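Local coordinates for protein-tyrosine phosphatase mitochondrial 1 (Mus musculus, PDB 3RGO) that removes phosphate from phosphatidylglycerophosphate to give phosphatidylglycerol, a step in making the mitochondrial phospholipid cardiolipin, at residues A[12-17]-A[39-44]; A[33-38]-A[92-97]; A[59-64]-A[72-77]; A[102-107]-A[131-136]. All blocks are in the same frame, centred on the assembly; numbering follows the deposited sequence.

How the contacts relate
The four contacts follow the phosphatase fold, in which a mixed sheet flanked by helices carries its active site at the ends of parallel strands. Contact 2 is the hub, pairing strands 29-35 and 91-95 and holding the predicted nucleophile. Contact 1, about 9 Å from it between centres, joins the loops after strands 9-12 and 29-35, and its segments alternate with those of contact 2 along the chain. Contact 3, about 11 Å from contact 2, lies between that contact's segments; its strand 57-61, packed on helix 72-88, is the sheet neighbour of 29-35. Contact 4, about 12 Å from contact 2, comes last. Sulfates shared by contacts 2 and 4, and by 3 and 4, converge on Arg102.

Contact 1 (A[12-17]-A[39-44]); sequences GALPLK and YETRFL
Phe43, whose carbonyl oxygen lies 3.7 Å from Lys17 NZ, carries CD1 of Leu44 over one face of its ring, 3.2 Å above the plane and offset toward the rim. The Leu44 carbonyl is where the two loops join: Lys17 N donates to Leu44 O at 3.0 Å, with the donor in the plane of the carbonyl and an N-H···O angle of 157°. The same oxygen receives a CA-H contact from Leu16 CA at 3.4 Å, and CG of Lys17 touches it as well, so three neighbouring groups of residues 12-17 crowd around one acceptor. It is presented at the end of a type I beta turn from Thr41 to Leu44, closed by the bond from Leu44 N to Thr41 O. Away from this backbone link the loops meet through Leu14 and Thr41, tip to tip, with Leu14 CD1 3.2 Å from Thr41 OG1. Leu14 CD1 also comes to 4.5 Å from Leu44 CB. The Lys17 chain is bent at several torsions, ending beside the Phe43 carbonyl. The result is a surface contact between two loops at the edge of the active site. Leu14 and Pro15 pack on His95 of strand 91-95, Pro15 also meets Trp51 of helix 48-53, and Lys17 reaches Glu50 of that helix.

Contact 2 (A[33-38]-A[92-97]); sequences ITMNEE and VYVHCK. With SO4 (sulfate ion), chain B.
Thr34 and His95 lie side by side on two parallel strands, whose paired part is the tight portion of the contact on both faces. Thr34 OG1 is 2.9 Å from His95 NE2 and hydrogen-bonded to it, while Thr34 CA sits over one face of the imidazole. The second ring nitrogen, ND1, donates in the ring plane to Cys96 O at 2.9 Å and almost straight (175°); held at both nitrogens, the ring is fixed in rotation. On the face that carries Ile33 and Val94, Met35 CE presses on Val94 CG1 at 3.3 Å, tighter than usual for two carbons. A ladder of backbone bonds joins the strands, among them His95 N to Ile33 O at 3.1 Å. Beyond the strands the packing opens: water bridges Met35 O and Cys96 O, and the poorly ordered Glu38 crosses Lys97 at about a right angle, its OE1 4.3 Å from NZ. Cys96, predicted to form the phosphocysteine intermediate, follows His95 in the HCX5R phosphate-binding loop, where Lys97 N donates to a sulfate oxygen, O4, at 2.8 Å. Strand 57-61 pairs with 29-35 on its other side, and helices 72-88 and 102-115 cover the face of Ile33 and Val94.

Contact 3 (A[59-64]-A[72-77]); sequences LRLSTV and LANLHK. With SO4 (sulfate ion), chain C.
Strand 59-61 and helix 72-77 pass nearly antiparallel: their axes make 158° between N-to-C directions and come within 9.7 Å, with Leu61 and Asn74 nearest each other. No direct hydrogen bond joins the segments, so side chains and two waters make the contact. Leu61 has CG beside the backbone N, anti to the carbonyl carbon (chi1 -62°), and from there its two methyls reach the helix differently. CD1 lies 3.5 Å from the backbone oxygen of Asn74, whereas CD2 rests 4.0 Å from Asn74 CB, the two side chains sliding past each other in opposite directions. Leu59, two residues back on the same side of the strand, sets CD2 3.9 Å from the carbonyl oxygen of Lys77, one turn further along the helix. The long Lys77 side chain leads away at its end, leaving its aliphatic base near Leu61. Where the strand ends, the contact becomes wet. Asn74 OD1 accepts from two waters: one also donates to Ser62 O at 2.9 Å, the other accepts from Ser62 N. A single amide oxygen thereby serves both polar backbone atoms of Ser62 through solvent. Further on, Thr63 OG1 lies 2.7 Å from O1 of a sulfate whose other partners include Met66 N and Gly68 N. The pair opens a beta-alpha-beta crossover, in which helix 72-88 links strand 57-61 to strand 91-95; Leu61 also packs on Ile33 of strand 29-35 between them and on Met106 of helix 102-115, while Leu75 and His76 turn to helix 137-154.

Contact 4 (A[102-107]-A[131-136]); sequences RSATMV and SHISIR. With SO4 (sulfate ion), chain B; SO4 (sulfate ion), chain C.
Arg102 is extended from CG to NE (chi3 -174°) and Arg136 is bent at NE (chi3 -57°), and their guanidinium groups approach until the two NH2 atoms stand 4.4 Å apart. Arg102 is the arginine that closes the HCX5R phosphate-binding loop of the protein tyrosine phosphatases, at the N-terminal end of helix 102-115. The like charges are probably eased by sulfate. One ion lies at the edge of the Arg102 guanidinium, where NE donates to its O3 at 2.9 Å and NH2 to its O2 at 3.1 Å. A second sulfate, in the phosphate-binding loop beside Cys96, accepts from NH1 through its O1, an oxygen near the guanidinium plane. That same oxygen accepts from Arg102 N along a fairly straight bond (166°), so backbone and side chain of one residue grip it together, and the N-terminal end of the helix would be expected to add a favourable field. Away from the anions the contact is apolar. Ala104 CB meets Ile133 CG2 at 4.0 Å and Ile135 CD1 at 4.1 Å, the loop before helix 137-154 packing on this methyl. Ile135 crosses Thr105 at a slant; the Thr105 hydroxyl touches its CG1 and CG2 but is hydrogen-bonded elsewhere, to Ser101 O. Ile133 and Ile135 also pack on helix 119-129, so the loop is wedged between two helices. On the anion side, Ser103 adds to the grip: its OG donates to O3 of the sulfate beside Cys96 at 2.7 Å, and Ser103 N reaches the same oxygen.

Contact 1 (A[12-17]-A[39-44])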
# COMPACT_ATOMS: atom_id res chain seq x y z
N GLY A 12 4.07 -6.35 1.53
CA GLY A 12 5.05 -7.09 2.30
C GLY A 12 5.61 -6.38 3.52
O GLY A 12 5.26 -5.23 3.80
N ALA A 13 6.48 -7.06 4.25
CA ALA A 13 7.16 -6.46 5.39
C ALA A 13 8.12 -5.38 4.90
O ALA A 13 8.41 -5.28 3.70
CB ALA A 13 7.90 -7.52 6.19
N LEU A 14 8.61 -4.55 5.82
CA LEU A 14 9.55 -3.49 5.46
C LEU A 14 10.67 -4.04 4.58
O LEU A 14 11.22 -5.11 4.86
CB LEU A 14 10.14 -2.81 6.70
CG LEU A 14 11.12 -3.63 7.54
CD1 LEU A 14 11.85 -2.74 8.55
CD2 LEU A 14 10.41 -4.77 8.25
N PRO A 15 11.00 -3.32 3.50
CA PRO A 15 12.00 -3.75 2.52
C PRO A 15 13.40 -3.49 3.04
O PRO A 15 13.73 -2.36 3.39
CB PRO A 15 11.74 -2.83 1.32
CG PRO A 15 10.50 -2.04 1.66
CD PRO A 15 10.41 -2.02 3.14
N LEU A 16 14.21 -4.54 3.10
CA LEU A 16 15.61 -4.41 3.50
C LEU A 16 16.43 -3.79 2.38
O LEU A 16 16.14 -4.00 1.20
CB LEU A 16 16.18 -5.78 3.84
CG LEU A 16 15.88 -6.40 5.21
CD1 LEU A 16 14.59 -5.85 5.81
CD2 LEU A 16 15.83 -7.91 5.10
N LYS A 17 17.46 -3.04 2.74
CA LYS A 17 18.40 -2.49 1.77
C LYS A 17 18.79 -3.52 0.72
O LYS A 17 18.83 -3.23 -0.48
CB LYS A 17 19.66 -1.99 2.48
CG LYS A 17 19.42 -0.91 3.51
CD LYS A 17 19.66 0.47 2.92
CE LYS A 17 20.16 1.42 3.99
NZ LYS A 17 21.39 0.90 4.63
N TYR A 39 12.01 5.71 13.15
CA TYR A 39 13.42 6.05 13.27
C TYR A 39 14.24 4.89 13.84
O TYR A 39 15.45 4.82 13.64
CB TYR A 39 13.60 7.28 14.17
CG TYR A 39 12.67 8.42 13.82
CD1 TYR A 39 13.01 9.35 12.85
CD2 TYR A 39 11.45 8.58 14.48
CE1 TYR A 39 12.17 10.40 12.53
CE2 TYR A 39 10.60 9.62 14.16
CZ TYR A 39 10.97 10.53 13.19
OH TYR A 39 10.13 11.57 12.88
N GLU A 40 13.56 3.98 14.53
CA GLU A 40 14.24 2.88 15.20
C GLU A 40 14.59 1.75 14.24
O GLU A 40 15.39 0.87 14.57
CB GLU A 40 13.36 2.35 16.33
CG GLU A 40 12.22 3.28 16.69
CD GLU A 40 11.93 3.29 18.18
OE1 GLU A 40 12.71 2.67 18.93
OE2 GLU A 40 10.94 3.92 18.59
N THR A 41 14.00 1.78 13.05
CA THR A 41 14.16 0.68 12.11
C THR A 41 14.67 1.13 10.74
O THR A 41 14.87 0.30 9.85
CB THR A 41 12.83 -0.08 11.93
OG1 THR A 41 13.07 -1.29 11.19
CG2 THR A 41 11.82 0.78 11.18
N ARG A 42 14.88 2.43 10.57
CA ARG A 42 15.23 2.97 9.26
C ARG A 42 16.65 2.63 8.80
O ARG A 42 17.00 2.87 7.65
CB ARG A 42 15.00 4.48 9.21
CG ARG A 42 15.00 5.07 7.80
CD ARG A 42 14.64 6.55 7.80
NE ARG A 42 14.48 7.09 6.46
CZ ARG A 42 15.40 7.81 5.83
NH1 ARG A 42 16.56 8.08 6.42
NH2 ARG A 42 15.16 8.28 4.61
N PHE A 43 17.46 2.09 9.70
CA PHE A 43 18.81 1.67 9.32
C PHE A 43 18.75 0.40 8.48
O PHE A 43 19.69 0.06 7.77
CB PHE A 43 19.70 1.48 10.55
CG PHE A 43 19.57 0.14 11.21
CD1 PHE A 43 18.56 -0.10 12.13
CD2 PHE A 43 20.46 -0.88 10.93
CE1 PHE A 43 18.43 -1.33 12.74
CE2 PHE A 43 20.34 -2.12 11.54
CZ PHE A 43 19.33 -2.34 12.44
N LEU A 44 17.62 -0.30 8.58
CA LEU A 44 17.39 -1.54 7.84
C LEU A 44 16.96 -1.26 6.41
O LEU A 44 17.16 -2.09 5.52
CB LEU A 44 16.30 -2.35 8.53
CG LEU A 44 16.71 -3.60 9.32
CD1 LEU A 44 18.19 -3.59 9.63
CD2 LEU A 44 15.88 -3.69 10.59

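Contact 2 (A[33-38]-A[92-97])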
# COMPACT_ATOMS: atom_id res chain seq x y z
N ILE A 33 5.35 2.68 -1.34
CA ILE A 33 4.55 3.40 -0.37
C ILE A 33 5.02 2.99 1.01
O ILE A 33 4.91 1.82 1.38
CB ILE A 33 3.05 3.12 -0.53
CG1 ILE A 33 2.57 3.58 -1.91
CG2 ILE A 33 2.26 3.81 0.59
CD1 ILE A 33 1.09 3.34 -2.18
N THR A 34 5.57 3.94 1.74
CA THR A 34 6.11 3.67 3.07
C THR A 34 5.22 4.28 4.13
O THR A 34 5.02 5.49 4.17
CB THR A 34 7.54 4.21 3.22
OG1 THR A 34 8.39 3.55 2.27
CG2 THR A 34 8.06 3.97 4.63
N MET A 35 4.69 3.43 5.00
CA MET A 35 3.79 3.91 6.05
C MET A 35 4.48 3.89 7.40
O MET A 35 5.20 2.94 7.72
CB MET A 35 2.52 3.07 6.07
CG MET A 35 1.64 3.28 4.85
SD MET A 35 0.43 1.97 4.61
CE MET A 35 1.41 0.84 3.64
N ASN A 36 4.26 4.95 8.17
CA ASN A 36 4.79 5.07 9.52
C ASN A 36 6.28 4.75 9.64
O ASN A 36 6.69 4.06 10.57
CB ASN A 36 3.99 4.20 10.49
CG ASN A 36 2.61 4.77 10.79
OD1 ASN A 36 1.89 4.26 11.65
ND2 ASN A 36 2.25 5.84 10.09
N GLU A 37 7.07 5.24 8.70
CA GLU A 37 8.52 5.09 8.78
C GLU A 37 9.03 5.44 10.18
O GLU A 37 8.89 6.57 10.63
CB GLU A 37 9.21 5.99 7.74
CG GLU A 37 10.72 6.01 7.84
CD GLU A 37 11.35 6.98 6.86
OE1 GLU A 37 11.54 8.16 7.23
OE2 GLU A 37 11.66 6.57 5.72
N GLU A 38 9.60 4.45 10.86
CA GLU A 38 10.06 4.62 12.24
C GLU A 38 11.57 4.79 12.31
O GLU A 38 12.32 4.09 11.62
CB GLU A 38 9.60 3.45 13.11
CG GLU A 38 8.09 3.34 13.24
CD GLU A 38 7.60 1.91 13.19
OE1 GLU A 38 8.23 1.05 13.84
OE2 GLU A 38 6.58 1.65 12.51
N VAL A 92 4.39 -1.27 -7.55
CA VAL A 92 4.55 -0.52 -6.32
C VAL A 92 4.56 -1.47 -5.14
O VAL A 92 3.69 -2.33 -5.01
CB VAL A 92 3.42 0.52 -6.13
CG1 VAL A 92 3.52 1.16 -4.75
CG2 VAL A 92 3.48 1.57 -7.22
N TYR A 93 5.57 -1.32 -4.28
CA TYR A 93 5.69 -2.11 -3.06
C TYR A 93 5.09 -1.31 -1.91
O TYR A 93 5.49 -0.17 -1.66
CB TYR A 93 7.16 -2.41 -2.79
CG TYR A 93 7.43 -3.45 -1.72
CD1 TYR A 93 7.44 -3.10 -0.37
CD2 TYR A 93 7.74 -4.76 -2.05
CE1 TYR A 93 7.72 -4.04 0.61
CE2 TYR A 93 8.02 -5.71 -1.08
CZ TYR A 93 8.01 -5.34 0.25
OH TYR A 93 8.28 -6.29 1.22
N VAL A 94 4.13 -1.91 -1.22
CA VAL A 94 3.41 -1.24 -0.14
C VAL A 94 3.76 -1.90 1.18
O VAL A 94 3.62 -3.12 1.33
CB VAL A 94 1.87 -1.34 -0.36
CG1 VAL A 94 1.12 -0.59 0.72
CG2 VAL A 94 1.50 -0.80 -1.73
N HIS A 95 4.24 -1.11 2.13
CA HIS A 95 4.65 -1.68 3.41
C HIS A 95 4.48 -0.74 4.59
O HIS A 95 4.41 0.48 4.46
CB HIS A 95 6.12 -2.11 3.36
CG HIS A 95 7.08 -0.96 3.42
ND1 HIS A 95 7.60 -0.47 4.60
CD2 HIS A 95 7.60 -0.18 2.44
CE1 HIS A 95 8.40 0.55 4.35
NE2 HIS A 95 8.42 0.75 3.04
N CYS A 96 4.41 -1.35 5.77
CA CYS A 96 4.66 -0.66 7.01
C CYS A 96 5.76 -1.47 7.68
O CYS A 96 6.92 -1.41 7.26
CB CYS A 96 3.40 -0.59 7.86
SG CYS A 96 3.57 0.44 9.34
N LYS A 97 5.40 -2.26 8.69
CA LYS A 97 6.36 -3.12 9.37
C LYS A 97 6.23 -4.57 8.95
O LYS A 97 7.11 -5.13 8.29
CB LYS A 97 6.20 -3.01 10.89
CG LYS A 97 6.63 -1.68 11.49
CD LYS A 97 6.58 -1.74 13.01
CE LYS A 97 7.44 -2.88 13.54
NZ LYS A 97 7.36 -3.02 15.03
S SO4 B . 1.65 -3.41 9.45
O1 SO4 B . 0.70 -2.77 10.36
O2 SO4 B . 1.48 -4.86 9.49
O3 SO4 B . 1.41 -2.92 8.10
O4 SO4 B . 3.01 -3.08 9.85
O HOH W 1 7.75 1.51 7.64

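Contact 3 (A[59-64]-A[72-77])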
# COMPACT_ATOMS: atom_id res chain seq x y z
N LEU A 59 6.76 7.18 -1.70
CA LEU A 59 5.72 8.00 -1.10
C LEU A 59 5.59 7.63 0.37
O LEU A 59 5.34 6.48 0.71
CB LEU A 59 4.38 7.79 -1.82
CG LEU A 59 3.13 8.27 -1.09
CD1 LEU A 59 3.16 9.78 -0.88
CD2 LEU A 59 1.87 7.86 -1.84
N ARG A 60 5.78 8.61 1.25
CA ARG A 60 5.68 8.36 2.68
C ARG A 60 4.34 8.83 3.20
O ARG A 60 3.94 9.98 2.99
CB ARG A 60 6.81 9.06 3.45
CG ARG A 60 8.11 8.29 3.48
CD ARG A 60 9.09 8.93 4.44
NE ARG A 60 9.27 10.35 4.16
CZ ARG A 60 10.16 10.83 3.30
NH1 ARG A 60 10.97 10.01 2.64
NH2 ARG A 60 10.26 12.14 3.10
N LEU A 61 3.64 7.93 3.89
CA LEU A 61 2.35 8.27 4.47
C LEU A 61 2.35 7.94 5.96
O LEU A 61 3.01 7.00 6.40
CB LEU A 61 1.22 7.53 3.76
CG LEU A 61 1.01 7.83 2.28
CD1 LEU A 61 0.01 6.87 1.67
CD2 LEU A 61 0.56 9.28 2.07
N SER A 62 1.60 8.73 6.72
CA SER A 62 1.44 8.48 8.14
C SER A 62 -0.00 8.08 8.43
O SER A 62 -0.94 8.58 7.80
CB SER A 62 1.79 9.73 8.95
OG SER A 62 3.19 9.96 8.96
N THR A 63 -0.18 7.16 9.37
CA THR A 63 -1.51 6.84 9.86
C THR A 63 -1.92 7.93 10.83
O THR A 63 -1.07 8.56 11.45
CB THR A 63 -1.55 5.50 10.61
OG1 THR A 63 -0.58 5.53 11.67
CG2 THR A 63 -1.24 4.35 9.67
N VAL A 64 -3.23 8.14 10.96
CA VAL A 64 -3.74 8.99 12.02
C VAL A 64 -3.48 8.25 13.32
O VAL A 64 -4.01 7.16 13.53
CB VAL A 64 -5.25 9.25 11.86
CG1 VAL A 64 -5.77 10.12 13.01
CG2 VAL A 64 -5.54 9.91 10.52
N LEU A 72 -8.53 9.93 4.96
CA LEU A 72 -9.12 9.65 3.66
C LEU A 72 -8.25 10.25 2.56
O LEU A 72 -7.98 9.60 1.55
CB LEU A 72 -10.52 10.27 3.57
CG LEU A 72 -11.76 9.38 3.72
CD1 LEU A 72 -11.39 7.92 3.95
CD2 LEU A 72 -12.69 9.90 4.82
N ALA A 73 -7.81 11.48 2.77
CA ALA A 73 -7.03 12.22 1.79
C ALA A 73 -5.73 11.50 1.44
O ALA A 73 -5.31 11.47 0.29
CB ALA A 73 -6.73 13.63 2.28
N ASN A 74 -5.10 10.91 2.45
CA ASN A 74 -3.84 10.21 2.26
C ASN A 74 -4.05 8.80 1.70
O ASN A 74 -3.17 8.25 1.04
CB ASN A 74 -3.03 10.18 3.55
CG ASN A 74 -2.34 11.51 3.84
OD1 ASN A 74 -2.00 11.81 4.98
ND2 ASN A 74 -2.14 12.30 2.80
N LEU A 75 -5.22 8.24 1.96
CA LEU A 75 -5.64 6.99 1.34
C LEU A 75 -5.78 7.21 -0.17
O LEU A 75 -5.34 6.38 -0.97
CB LEU A 75 -6.97 6.53 1.93
CG LEU A 75 -7.07 5.14 2.57
CD1 LEU A 75 -5.74 4.70 3.19
CD2 LEU A 75 -8.20 5.10 3.60
N HIS A 76 -6.40 8.33 -0.55
CA HIS A 76 -6.52 8.69 -1.95
C HIS A 76 -5.15 8.98 -2.56
O HIS A 76 -4.89 8.62 -3.71
CB HIS A 76 -7.44 9.91 -2.13
CG HIS A 76 -8.90 9.59 -2.07
ND1 HIS A 76 -9.68 9.90 -0.98
CD2 HIS A 76 -9.72 8.98 -2.96
CE1 HIS A 76 -10.92 9.50 -1.20
NE2 HIS A 76 -10.97 8.93 -2.39
N LYS A 77 -4.28 9.62 -1.79
CA LYS A 77 -2.92 9.87 -2.25
C LYS A 77 -2.21 8.55 -2.56
O LYS A 77 -1.57 8.41 -3.60
CB LYS A 77 -2.13 10.66 -1.20
CG LYS A 77 -2.19 12.16 -1.38
CD LYS A 77 -1.23 12.87 -0.43
CE LYS A 77 -1.25 14.37 -0.64
NZ LYS A 77 -0.31 15.08 0.28
S SO4 C . -1.18 3.67 14.64
O1 SO4 C . -1.94 4.62 13.83
O2 SO4 C . -1.97 2.46 14.84
O3 SO4 C . 0.07 3.35 13.95
O4 SO4 C . -0.87 4.27 15.94
O HOH W 2 -2.81 10.71 7.26
O HOH W 3 0.99 11.37 5.67

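Contact 4 (A[102-107]-A[131-136])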
# COMPACT_ATOMS: atom_id res chain seq x y z
N ARG A 102 -1.69 -2.14 8.74
CA ARG A 102 -1.71 -0.78 8.21
C ARG A 102 -1.46 -0.82 6.71
O ARG A 102 -2.14 -0.15 5.93
CB ARG A 102 -0.64 0.07 8.91
CG ARG A 102 -0.94 0.29 10.38
CD ARG A 102 0.30 0.65 11.17
NE ARG A 102 0.00 0.73 12.60
CZ ARG A 102 -0.01 -0.32 13.41
NH1 ARG A 102 0.26 -1.53 12.95
NH2 ARG A 102 -0.29 -0.16 14.70
N SER A 103 -0.49 -1.63 6.30
CA SER A 103 -0.15 -1.75 4.90
C SER A 103 -1.23 -2.53 4.14
O SER A 103 -1.54 -2.23 2.99
CB SER A 103 1.24 -2.38 4.73
OG SER A 103 1.33 -3.60 5.44
N ALA A 104 -1.81 -3.52 4.82
CA ALA A 104 -2.93 -4.27 4.27
C ALA A 104 -4.13 -3.36 4.01
O ALA A 104 -4.83 -3.50 3.01
CB ALA A 104 -3.32 -5.40 5.21
N THR A 105 -4.35 -2.41 4.91
CA THR A 105 -5.46 -1.47 4.78
C THR A 105 -5.29 -0.57 3.55
O THR A 105 -6.26 -0.30 2.82
CB THR A 105 -5.60 -0.62 6.05
OG1 THR A 105 -5.88 -1.49 7.16
CG2 THR A 105 -6.73 0.39 5.91
N MET A 106 -4.06 -0.13 3.32
CA MET A 106 -3.73 0.69 2.15
C MET A 106 -4.03 -0.07 0.86
O MET A 106 -4.64 0.47 -0.07
CB MET A 106 -2.26 1.11 2.18
CG MET A 106 -1.81 1.98 1.00
SD MET A 106 -2.50 3.67 1.03
CE MET A 106 -1.96 4.21 2.64
N VAL A 107 -3.59 -1.32 0.82
CA VAL A 107 -3.84 -2.17 -0.34
C VAL A 107 -5.34 -2.42 -0.51
O VAL A 107 -5.84 -2.46 -1.63
CB VAL A 107 -3.07 -3.52 -0.27
CG1 VAL A 107 -3.49 -4.45 -1.41
CG2 VAL A 107 -1.55 -3.28 -0.32
N SER A 131 -0.99 -14.35 4.57
CA SER A 131 -1.48 -14.82 5.86
C SER A 131 -1.43 -13.74 6.94
O SER A 131 -0.70 -12.75 6.83
CB SER A 131 -0.67 -16.03 6.31
OG SER A 131 0.61 -15.64 6.76
N HIS A 132 -2.22 -13.95 7.99
CA HIS A 132 -2.22 -13.07 9.16
C HIS A 132 -2.59 -11.62 8.85
O HIS A 132 -2.16 -10.69 9.54
CB HIS A 132 -0.88 -13.15 9.89
CG HIS A 132 -0.51 -14.53 10.32
ND1 HIS A 132 -1.05 -15.13 11.44
CD2 HIS A 132 0.34 -15.44 9.78
CE1 HIS A 132 -0.55 -16.35 11.57
NE2 HIS A 132 0.29 -16.56 10.57
N ILE A 133 -3.39 -11.42 7.81
CA ILE A 133 -3.96 -10.11 7.57
C ILE A 133 -4.87 -9.79 8.74
O ILE A 133 -5.74 -10.60 9.10
CB ILE A 133 -4.77 -10.06 6.26
CG1 ILE A 133 -3.87 -10.40 5.07
CG2 ILE A 133 -5.41 -8.68 6.07
CD1 ILE A 133 -2.65 -9.51 4.95
N SER A 134 -4.67 -8.64 9.36
CA SER A 134 -5.48 -8.23 10.49
C SER A 134 -5.90 -6.78 10.33
O SER A 134 -5.13 -5.87 10.62
CB SER A 134 -4.72 -8.42 11.80
OG SER A 134 -5.51 -7.99 12.90
N ILE A 135 -7.12 -6.57 9.84
CA ILE A 135 -7.65 -5.22 9.69
C ILE A 135 -8.74 -4.97 10.74
O ILE A 135 -9.83 -5.55 10.69
CB ILE A 135 -8.16 -4.98 8.25
CG1 ILE A 135 -6.98 -5.09 7.27
CG2 ILE A 135 -8.85 -3.62 8.15
CD1 ILE A 135 -7.36 -5.06 5.82
N ARG A 136 -8.42 -4.12 11.70
CA ARG A 136 -9.27 -3.89 12.87
C ARG A 136 -10.48 -3.02 12.56
O ARG A 136 -10.48 -2.29 11.57
CB ARG A 136 -8.45 -3.24 13.99
CG ARG A 136 -7.29 -4.08 14.48
CD ARG A 136 -6.63 -3.44 15.71
NE ARG A 136 -6.16 -2.09 15.44
CZ ARG A 136 -5.07 -1.80 14.74
NH1 ARG A 136 -4.33 -2.78 14.23
NH2 ARG A 136 -4.71 -0.54 14.55
S SO4 B . 1.65 -3.41 9.45
O1 SO4 B . 0.70 -2.77 10.36
O2 SO4 B . 1.48 -4.86 9.49
O3 SO4 B . 1.41 -2.92 8.10
O4 SO4 B . 3.01 -3.08 9.85
S SO4 C . -1.18 3.67 14.64
O1 SO4 C . -1.94 4.62 13.83
O2 SO4 C . -1.97 2.46 14.84
O3 SO4 C . 0.07 3.35 13.95
O4 SO4 C . -0.87 4.27 15.94